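Local structure of CELL division control protein 6 (Pyrobaculum aerophilum, 1FNN) at residues A[99-104]-A[117-122]; A[140-145]-A[162-167]; A[146-151]-A[158-163]. The protein binds ATP and hydrolyses it through its AAA+ domain, and is probably involved in regulating DNA replication. All blocks are in the same frame, centred on the assembly; numbering follows the deposited sequence.

Contact 1 (A[99-104]-A[117-122]); sequences NIPFPR and VEHLRE
Water 1 joins His119 to Pro101: it lies 2.8 Å from NE2 of His119, in the plane of the imidazole, and gives a weak bond to the carbonyl O of Pro101, 3.4 Å away. The other ring nitrogen, ND1, is hydrogen-bonded to Arg123 NH2, so a polar partner on each ring nitrogen limits how the imidazole can turn. Its flat surface meets Ile100. Methyl CG2 of Ile100 stands 3.6 Å from the centroid of the His119 ring, 18° off the normal, in a CH-pi contact, while CG1 runs past CG and ND1. A beta-branched side chain suits this place because both branches press on the ring. Pro101 adds its CD obliquely, 3.6 Å from His119 CE1. An alanine in place of His119 would probably leave Ile100 without the ring that covers it and Arg123 NH2 without its ND1 mate. Asn99, at positive phi, is the C-prime residue of the Schellman motif that ends helix 87-97. The chain thus turns off that helix and lays Ile100 on helix 109-122, where Leu115 and Leu116 also receive it.

Contact 2 (A[140-145]-A[162-167]); sequences DILSTF and LVIVGH
Leu142 lies across from Ile164 and Phe145 from Leu162, with CA-CA distances of 8.6 Å from Leu142 to Ile164 and 8.3 Å from Phe145 to Leu162. As the helix advances the strand is met in reverse order, so the two segments run in opposite senses, as expected where a helix packs on a parallel sheet. Side chains alternate along the strand: Leu162 and Ile164 face the helix, while Val163 and Val165 reach helix 57-68 on the other side of the sheet.

The main apolar meeting is between Leu142 and Ile164. The CB of Leu142 does not aim at the strand, but its chi1 of -130°, away from the staggered positions, swings the forked end over to it. There CD2 of Leu142 touches CG2 of Ile164 at 3.7 Å, and both Leu142 methyls lie 4.1 Å from Ile164 CD1. Ile164 carries CG1 in the crowded position between backbone N and carbonyl carbon (chi1 72°), with CG2 anti to the carbonyl carbon; both branches thereby meet the leucine. The side chain of Ile164 is about 8 Å from that of Asp132, which is seen to bind magnesium in this protein, though not in this chain. Leu162 instead sets its CD2 against the backbone of Phe145, 4.1 Å from the carbonyl O of that residue, while the phenyl ring leads away to Leu131.

Within the helix, Asp140 O accepts two bonds, from Thr144 N and, at 3.0 Å, from Thr144 OG1, which come from opposite faces of the carbonyl plane. Threonine suits the place because its hydroxyl is satisfied by the carbonyl one turn back. This buried packing lays helix 139-148 on strand 160-166, the middle strand of the five-stranded parallel AAA+ sheet, flanked by 127-132 and 46-50, with helix 57-68 across the sheet.

Contact 3 (A[146-151]-A[158-163]); sequences IRLGQE and FRIALV
Ile160 holds CG1 anti to its carbonyl carbon (chi1 -63°) and continues extended to CD1, which meets Leu148 CG at 3.8 Å with the two side chains crossing at about a right angle. Leu162, its CG turned opposite the backbone N (chi1 173°), lays CD2 over the helix backbone, 3.7 Å from Ile146 CA and close also to CG1 of that isoleucine. Beside the Leu148-Ile160 pair the backbones come nearest, Gly149 CA lying 4.1 Å from Ile160 CB, and the CB of any larger residue would stand closer still, so glycine suits the spot. The carbonyl O of Gly149 accepts a bond from water 2 at 2.7 Å, and the same water accepts from Ile160 N at 2.9 Å, bridging Gly149 to Ile160, the first residue of the strand. Phe158 offers its ring edge here; CD2 lies 3.5 Å from Gly149 O, a fitting match of a partly positive C-H rim to a carbonyl. Leu148 to Glu151 form a type I turn. On one flank Leu148 packs into Leu113 and Leu116 of helix 109-122; on another, Ile146 and Leu162 both touch Met183 of helix 177-183, while Leu162 also reaches Leu129 and Leu131 of strand 127-132.

From the N terminus, contact 1 comes first, folding the loop after helix 87-97 back onto the end of helix 109-122 and closing before the others open. The chain then passes through strand 127-132 into helix 139-148 and strand 160-166, a beta-alpha-beta unit of the AAA+ core. Contacts 2 and 3 both join that helix to that strand: contact 3 closes the shorter loop, and the two end on the same stretch of strand, sharing Leu162 and Val163, their centres about 11 Å apart. Contact 1, centred about 17 Å from contact 3, touches it through Val117 on Leu148 and Leu120 on Arg159, so helix 109-122 connects the outer loop to the packed layer.

Contact 1 (A[99-104]-A[117-122])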
loop_
_atom_site.group_PDB
_atom_site.type_symbol
_atom_site.label_atom_id
_atom_site.label_comp_id
_atom_site.label_asym_id
_atom_site.label_seq_id
_atom_site.Cartn_x
_atom_site.Cartn_y
_atom_site.Cartn_z
ATOM N N ASN A 99 0.571 -13.248 -29.226
ATOM C CA ASN A 99 0.266 -14.339 -30.117
ATOM C C ASN A 99 1.431 -14.675 -31.053
ATOM O O ASN A 99 1.166 -14.776 -32.247
ATOM C CB ASN A 99 -0.914 -13.945 -31.048
ATOM C CG ASN A 99 -2.127 -13.969 -30.111
ATOM O OD1 ASN A 99 -2.360 -15.088 -29.651
ATOM N ND2 ASN A 99 -2.733 -12.810 -29.936
ATOM N N ILE A 100 2.588 -14.992 -30.502
ATOM C CA ILE A 100 3.735 -15.380 -31.341
ATOM C C ILE A 100 3.852 -16.896 -31.138
ATOM O O ILE A 100 4.127 -17.329 -30.029
ATOM C CB ILE A 100 5.046 -14.771 -30.825
ATOM C CG1 ILE A 100 5.056 -13.239 -30.996
ATOM C CG2 ILE A 100 6.278 -15.404 -31.485
ATOM C CD1 ILE A 100 6.254 -12.637 -30.243
ATOM N N PRO A 101 3.658 -17.669 -32.192
ATOM C CA PRO A 101 3.745 -19.122 -32.052
ATOM C C PRO A 101 5.199 -19.532 -31.845
ATOM O O PRO A 101 6.046 -19.044 -32.600
ATOM C CB PRO A 101 3.208 -19.654 -33.385
ATOM C CG PRO A 101 2.664 -18.483 -34.116
ATOM C CD PRO A 101 3.354 -17.236 -33.561
ATOM N N PHE A 102 5.475 -20.492 -30.981
ATOM C CA PHE A 102 6.828 -21.042 -30.900
ATOM C C PHE A 102 7.049 -22.250 -31.817
ATOM O O PHE A 102 6.172 -23.096 -32.033
ATOM C CB PHE A 102 7.209 -21.469 -29.483
ATOM C CG PHE A 102 7.435 -20.355 -28.505
ATOM C CD1 PHE A 102 7.437 -20.644 -27.145
ATOM C CD2 PHE A 102 7.643 -19.045 -28.895
ATOM C CE1 PHE A 102 7.644 -19.651 -26.203
ATOM C CE2 PHE A 102 7.850 -18.044 -27.967
ATOM C CZ PHE A 102 7.848 -18.353 -26.619
ATOM N N PRO A 103 8.307 -22.391 -32.235
ATOM C CA PRO A 103 8.742 -23.508 -33.057
ATOM C C PRO A 103 8.810 -24.793 -32.260
ATOM O O PRO A 103 8.744 -24.835 -31.025
ATOM C CB PRO A 103 10.123 -23.134 -33.585
ATOM C CG PRO A 103 10.482 -21.827 -32.982
ATOM C CD PRO A 103 9.421 -21.453 -31.989
ATOM N N ARG A 104 8.764 -25.894 -33.013
ATOM C CA ARG A 104 8.843 -27.212 -32.374
ATOM C C ARG A 104 10.183 -27.360 -31.643
ATOM O O ARG A 104 10.222 -27.726 -30.466
ATOM C CB ARG A 104 8.632 -28.238 -33.479
ATOM C CG ARG A 104 8.703 -29.688 -33.051
ATOM C CD ARG A 104 8.358 -30.602 -34.240
ATOM N NE ARG A 104 7.835 -31.847 -33.706
ATOM C CZ ARG A 104 6.608 -32.106 -33.276
ATOM N NH1 ARG A 104 5.636 -31.222 -33.273
ATOM N NH2 ARG A 104 6.327 -33.327 -32.816
ATOM N N VAL A 117 11.882 -10.051 -31.979
ATOM C CA VAL A 117 12.150 -8.923 -32.897
ATOM C C VAL A 117 11.494 -9.125 -34.242
ATOM O O VAL A 117 10.950 -8.209 -34.870
ATOM C CB VAL A 117 13.685 -8.745 -33.039
ATOM C CG1 VAL A 117 14.036 -7.817 -34.177
ATOM C CG2 VAL A 117 14.247 -8.233 -31.711
ATOM N N GLU A 118 11.622 -10.330 -34.826
ATOM C CA GLU A 118 11.006 -10.577 -36.149
ATOM C C GLU A 118 9.511 -10.309 -36.162
ATOM O O GLU A 118 8.912 -9.612 -37.023
ATOM C CB GLU A 118 11.277 -12.062 -36.498
ATOM C CG GLU A 118 10.590 -12.451 -37.818
ATOM C CD GLU A 118 10.488 -13.963 -37.929
ATOM O OE1 GLU A 118 11.526 -14.649 -37.850
ATOM O OE2 GLU A 118 9.370 -14.491 -38.096
ATOM N N HIS A 119 8.829 -10.840 -35.138
ATOM C CA HIS A 119 7.372 -10.614 -35.070
ATOM C C HIS A 119 7.034 -9.142 -34.913
ATOM O O HIS A 119 6.166 -8.627 -35.635
ATOM C CB HIS A 119 6.752 -11.464 -33.956
ATOM C CG HIS A 119 6.336 -12.832 -34.403
ATOM N ND1 HIS A 119 5.021 -13.135 -34.713
ATOM C CD2 HIS A 119 7.060 -13.969 -34.591
ATOM C CE1 HIS A 119 4.961 -14.410 -35.074
ATOM N NE2 HIS A 119 6.176 -14.935 -35.009
ATOM N N LEU A 120 7.761 -8.400 -34.051
ATOM C CA LEU A 120 7.465 -6.963 -33.873
ATOM C C LEU A 120 7.638 -6.184 -35.168
ATOM O O LEU A 120 6.857 -5.341 -35.595
ATOM C CB LEU A 120 8.395 -6.391 -32.782
ATOM C CG LEU A 120 8.128 -6.805 -31.324
ATOM C CD1 LEU A 120 9.226 -6.262 -30.403
ATOM C CD2 LEU A 120 6.746 -6.352 -30.850
ATOM N N ARG A 121 8.720 -6.516 -35.881
ATOM C CA ARG A 121 9.049 -5.915 -37.166
ATOM C C ARG A 121 8.126 -6.340 -38.295
ATOM O O ARG A 121 7.478 -5.477 -38.905
ATOM C CB ARG A 121 10.486 -6.294 -37.561
ATOM C CG ARG A 121 10.894 -5.741 -38.921
ATOM C CD ARG A 121 12.364 -6.058 -39.220
ATOM N NE ARG A 121 12.827 -5.102 -40.213
ATOM C CZ ARG A 121 14.024 -4.554 -40.328
ATOM N NH1 ARG A 121 15.014 -4.832 -39.492
ATOM N NH2 ARG A 121 14.218 -3.697 -41.327
ATOM N N GLU A 122 7.963 -7.644 -38.507
ATOM C CA GLU A 122 7.177 -8.096 -39.667
ATOM C C GLU A 122 5.692 -7.897 -39.541
ATOM O O GLU A 122 4.944 -7.888 -40.528
ATOM C CB GLU A 122 7.493 -9.588 -39.901
ATOM C CG GLU A 122 8.986 -9.824 -40.134
ATOM C CD GLU A 122 9.624 -8.909 -41.162
ATOM O OE1 GLU A 122 8.880 -8.274 -41.943
ATOM O OE2 GLU A 122 10.871 -8.809 -41.204
HETATM O O HOH W 1 6.592 -17.636 -35.607
#

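Contact 2 (A[140-145]-A[162-167])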
loop_
_atom_site.group_PDB
_atom_site.type_symbol
_atom_site.label_atom_id
_atom_site.label_comp_id
_atom_site.label_asym_id
_atom_site.label_seq_id
_atom_site.Cartn_x
_atom_site.Cartn_y
_atom_site.Cartn_z
ATOM N N ASP A 140 20.670 -9.257 -15.261
ATOM C CA ASP A 140 20.964 -9.555 -16.651
ATOM C C ASP A 140 19.711 -9.672 -17.518
ATOM O O ASP A 140 19.710 -9.300 -18.691
ATOM C CB ASP A 140 21.826 -10.817 -16.750
ATOM C CG ASP A 140 21.102 -12.130 -16.913
ATOM O OD1 ASP A 140 19.865 -12.203 -16.745
ATOM O OD2 ASP A 140 21.756 -13.154 -17.220
ATOM N N ILE A 141 18.626 -10.183 -16.962
ATOM C CA ILE A 141 17.339 -10.217 -17.645
ATOM C C ILE A 141 16.818 -8.803 -17.842
ATOM O O ILE A 141 16.400 -8.427 -18.941
ATOM C CB ILE A 141 16.317 -11.030 -16.819
ATOM C CG1 ILE A 141 16.804 -12.479 -16.775
ATOM C CG2 ILE A 141 14.919 -10.917 -17.402
ATOM C CD1 ILE A 141 15.882 -13.409 -16.017
ATOM N N LEU A 142 16.827 -8.046 -16.739
ATOM C CA LEU A 142 16.393 -6.650 -16.816
ATOM C C LEU A 142 17.175 -5.901 -17.887
ATOM O O LEU A 142 16.573 -5.185 -18.691
ATOM C CB LEU A 142 16.524 -5.974 -15.457
ATOM C CG LEU A 142 15.366 -5.197 -14.854
ATOM C CD1 LEU A 142 15.860 -4.183 -13.830
ATOM C CD2 LEU A 142 14.504 -4.479 -15.879
ATOM N N SER A 143 18.516 -6.031 -17.904
ATOM C CA SER A 143 19.302 -5.390 -18.956
ATOM C C SER A 143 18.934 -5.842 -20.356
ATOM O O SER A 143 18.900 -5.043 -21.302
ATOM C CB SER A 143 20.814 -5.630 -18.725
ATOM O OG SER A 143 21.049 -5.148 -17.396
ATOM N N THR A 144 18.805 -7.153 -20.566
ATOM C CA THR A 144 18.345 -7.607 -21.887
ATOM C C THR A 144 17.128 -6.801 -22.327
ATOM O O THR A 144 17.168 -6.242 -23.424
ATOM C CB THR A 144 18.014 -9.100 -21.862
ATOM O OG1 THR A 144 19.245 -9.783 -21.590
ATOM C CG2 THR A 144 17.443 -9.564 -23.199
ATOM N N PHE A 145 16.069 -6.716 -21.515
ATOM C CA PHE A 145 14.870 -6.006 -21.992
ATOM C C PHE A 145 15.060 -4.523 -22.099
ATOM O O PHE A 145 14.646 -3.899 -23.091
ATOM C CB PHE A 145 13.654 -6.371 -21.109
ATOM C CG PHE A 145 13.276 -7.808 -21.407
ATOM C CD1 PHE A 145 13.587 -8.826 -20.551
ATOM C CD2 PHE A 145 12.598 -8.102 -22.583
ATOM C CE1 PHE A 145 13.243 -10.130 -20.828
ATOM C CE2 PHE A 145 12.250 -9.406 -22.867
ATOM C CZ PHE A 145 12.571 -10.420 -21.994
ATOM N N LEU A 162 9.079 1.037 -22.449
ATOM C CA LEU A 162 9.340 0.114 -21.349
ATOM C C LEU A 162 9.201 0.790 -19.992
ATOM O O LEU A 162 9.814 1.855 -19.727
ATOM C CB LEU A 162 10.774 -0.423 -21.488
ATOM C CG LEU A 162 11.215 -1.270 -20.282
ATOM C CD1 LEU A 162 10.424 -2.577 -20.183
ATOM C CD2 LEU A 162 12.720 -1.537 -20.361
ATOM N N VAL A 163 8.317 0.253 -19.152
ATOM C CA VAL A 163 8.243 0.723 -17.769
ATOM C C VAL A 163 8.704 -0.430 -16.865
ATOM O O VAL A 163 8.191 -1.565 -17.007
ATOM C CB VAL A 163 6.823 1.153 -17.366
ATOM C CG1 VAL A 163 6.741 1.497 -15.866
ATOM C CG2 VAL A 163 6.427 2.413 -18.132
ATOM N N ILE A 164 9.611 -0.154 -15.927
ATOM C CA ILE A 164 10.019 -1.130 -14.930
ATOM C C ILE A 164 9.720 -0.592 -13.517
ATOM O O ILE A 164 9.584 0.627 -13.302
ATOM C CB ILE A 164 11.504 -1.508 -14.986
ATOM C CG1 ILE A 164 12.365 -0.358 -14.472
ATOM C CG2 ILE A 164 11.912 -1.905 -16.403
ATOM C CD1 ILE A 164 13.847 -0.718 -14.417
ATOM N N VAL A 165 9.376 -1.524 -12.639
ATOM C CA VAL A 165 8.861 -1.177 -11.330
ATOM C C VAL A 165 9.664 -1.811 -10.194
ATOM O O VAL A 165 10.013 -2.977 -10.249
ATOM C CB VAL A 165 7.391 -1.619 -11.203
ATOM C CG1 VAL A 165 6.833 -1.219 -9.840
ATOM C CG2 VAL A 165 6.484 -1.050 -12.284
ATOM N N GLY A 166 10.091 -0.968 -9.227
ATOM C CA GLY A 166 10.851 -1.507 -8.096
ATOM C C GLY A 166 10.429 -0.808 -6.807
ATOM O O GLY A 166 9.561 0.050 -6.779
ATOM N N HIS A 167 11.056 -1.202 -5.700
ATOM C CA HIS A 167 10.781 -0.646 -4.392
ATOM C C HIS A 167 11.626 0.584 -4.080
ATOM O O HIS A 167 11.117 1.506 -3.448
ATOM C CB HIS A 167 11.065 -1.663 -3.266
ATOM C CG HIS A 167 9.963 -2.684 -3.209
ATOM N ND1 HIS A 167 10.170 -3.987 -2.820
ATOM C CD2 HIS A 167 8.638 -2.570 -3.501
ATOM C CE1 HIS A 167 9.030 -4.641 -2.868
ATOM N NE2 HIS A 167 8.089 -3.808 -3.277
#

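Contact 3 (A[146-151]-A[158-163])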
loop_
_atom_site.group_PDB
_atom_site.type_symbol
_atom_site.label_atom_id
_atom_site.label_comp_id
_atom_site.label_asym_id
_atom_site.label_seq_id
_atom_site.Cartn_x
_atom_site.Cartn_y
_atom_site.Cartn_z
ATOM N N ILE A 146 15.818 -3.934 -21.171
ATOM C CA ILE A 146 16.148 -2.521 -21.271
ATOM C C ILE A 146 16.857 -2.195 -22.568
ATOM O O ILE A 146 16.530 -1.168 -23.169
ATOM C CB ILE A 146 17.041 -2.062 -20.080
ATOM C CG1 ILE A 146 16.181 -2.079 -18.813
ATOM C CG2 ILE A 146 17.612 -0.678 -20.351
ATOM C CD1 ILE A 146 16.952 -2.083 -17.500
ATOM N N ARG A 147 17.787 -3.029 -23.012
ATOM C CA ARG A 147 18.570 -2.753 -24.209
ATOM C C ARG A 147 17.828 -3.014 -25.509
ATOM O O ARG A 147 18.026 -2.262 -26.471
ATOM C CB ARG A 147 19.867 -3.587 -24.204
ATOM C CG ARG A 147 20.864 -3.043 -23.189
ATOM C CD ARG A 147 22.010 -4.001 -22.871
ATOM N NE ARG A 147 23.214 -3.212 -22.707
ATOM C CZ ARG A 147 24.482 -3.451 -22.487
ATOM N NH1 ARG A 147 24.988 -4.668 -22.347
ATOM N NH2 ARG A 147 25.306 -2.404 -22.399
ATOM N N LEU A 148 16.833 -3.906 -25.440
ATOM C CA LEU A 148 16.086 -4.256 -26.645
ATOM C C LEU A 148 15.416 -3.049 -27.262
ATOM O O LEU A 148 15.498 -2.844 -28.472
ATOM C CB LEU A 148 15.096 -5.382 -26.337
ATOM C CG LEU A 148 14.374 -6.024 -27.527
ATOM C CD1 LEU A 148 15.376 -6.536 -28.562
ATOM C CD2 LEU A 148 13.493 -7.175 -27.049
ATOM N N GLY A 149 14.795 -2.164 -26.483
ATOM C CA GLY A 149 14.117 -1.001 -26.987
ATOM C C GLY A 149 14.990 -0.010 -27.738
ATOM O O GLY A 149 14.459 0.872 -28.421
ATOM N N GLN A 150 16.298 -0.024 -27.542
ATOM C CA GLN A 150 17.235 0.808 -28.264
ATOM C C GLN A 150 17.565 0.310 -29.662
ATOM O O GLN A 150 18.043 1.082 -30.500
ATOM C CB GLN A 150 18.568 0.893 -27.508
ATOM C CG GLN A 150 18.611 2.037 -26.519
ATOM C CD GLN A 150 20.052 2.383 -26.146
ATOM O OE1 GLN A 150 20.321 3.568 -25.950
ATOM N NE2 GLN A 150 20.923 1.375 -26.057
ATOM N N GLU A 151 17.302 -0.937 -29.966
ATOM C CA GLU A 151 17.620 -1.542 -31.254
ATOM C C GLU A 151 16.661 -1.233 -32.372
ATOM O O GLU A 151 16.099 -2.128 -33.000
ATOM C CB GLU A 151 17.756 -3.063 -31.008
ATOM C CG GLU A 151 18.983 -3.202 -30.092
ATOM C CD GLU A 151 19.793 -4.451 -30.276
ATOM O OE1 GLU A 151 19.467 -5.236 -31.187
ATOM O OE2 GLU A 151 20.763 -4.662 -29.511
ATOM N N PHE A 158 11.217 2.600 -33.216
ATOM C CA PHE A 158 11.405 2.384 -31.739
ATOM C C PHE A 158 10.104 1.690 -31.342
ATOM O O PHE A 158 9.123 2.368 -31.013
ATOM C CB PHE A 158 11.636 3.745 -31.103
ATOM C CG PHE A 158 13.052 4.223 -31.289
ATOM C CD1 PHE A 158 13.327 5.254 -32.160
ATOM C CD2 PHE A 158 14.086 3.630 -30.584
ATOM C CE1 PHE A 158 14.629 5.711 -32.343
ATOM C CE2 PHE A 158 15.378 4.081 -30.767
ATOM C CZ PHE A 158 15.653 5.116 -31.642
ATOM N N ARG A 159 10.108 0.347 -31.434
ATOM C CA ARG A 159 8.846 -0.360 -31.262
ATOM C C ARG A 159 8.465 -0.665 -29.838
ATOM O O ARG A 159 7.480 -1.367 -29.634
ATOM C CB ARG A 159 8.864 -1.637 -32.152
ATOM C CG ARG A 159 8.707 -1.304 -33.644
ATOM C CD ARG A 159 8.697 -2.616 -34.506
ATOM N NE ARG A 159 8.603 -2.267 -35.935
ATOM C CZ ARG A 159 7.509 -1.820 -36.529
ATOM N NH1 ARG A 159 6.373 -1.646 -35.862
ATOM N NH2 ARG A 159 7.435 -1.509 -37.821
ATOM N N ILE A 160 9.303 -0.334 -28.857
ATOM C CA ILE A 160 9.063 -0.715 -27.482
ATOM C C ILE A 160 9.108 0.497 -26.547
ATOM O O ILE A 160 10.028 1.309 -26.663
ATOM C CB ILE A 160 10.120 -1.715 -26.986
ATOM C CG1 ILE A 160 10.074 -3.038 -27.763
ATOM C CG2 ILE A 160 9.925 -2.068 -25.509
ATOM C CD1 ILE A 160 11.225 -3.973 -27.399
ATOM N N ALA A 161 8.085 0.626 -25.711
ATOM C CA ALA A 161 8.093 1.600 -24.612
ATOM C C ALA A 161 8.141 0.745 -23.338
ATOM O O ALA A 161 7.411 -0.260 -23.250
ATOM C CB ALA A 161 6.870 2.463 -24.630
ATOM N N LEU A 162 9.079 1.037 -22.449
ATOM C CA LEU A 162 9.340 0.114 -21.349
ATOM C C LEU A 162 9.201 0.790 -19.992
ATOM O O LEU A 162 9.814 1.855 -19.727
ATOM C CB LEU A 162 10.774 -0.423 -21.488
ATOM C CG LEU A 162 11.215 -1.270 -20.282
ATOM C CD1 LEU A 162 10.424 -2.577 -20.183
ATOM C CD2 LEU A 162 12.720 -1.537 -20.361
ATOM N N VAL A 163 8.317 0.253 -19.152
ATOM C CA VAL A 163 8.243 0.723 -17.769
ATOM C C VAL A 163 8.704 -0.430 -16.865
ATOM O O VAL A 163 8.191 -1.565 -17.007
ATOM C CB VAL A 163 6.823 1.153 -17.366
ATOM C CG1 VAL A 163 6.741 1.497 -15.866
ATOM C CG2 VAL A 163 6.427 2.413 -18.132
HETATM O O HOH W 2 11.816 1.066 -28.632
#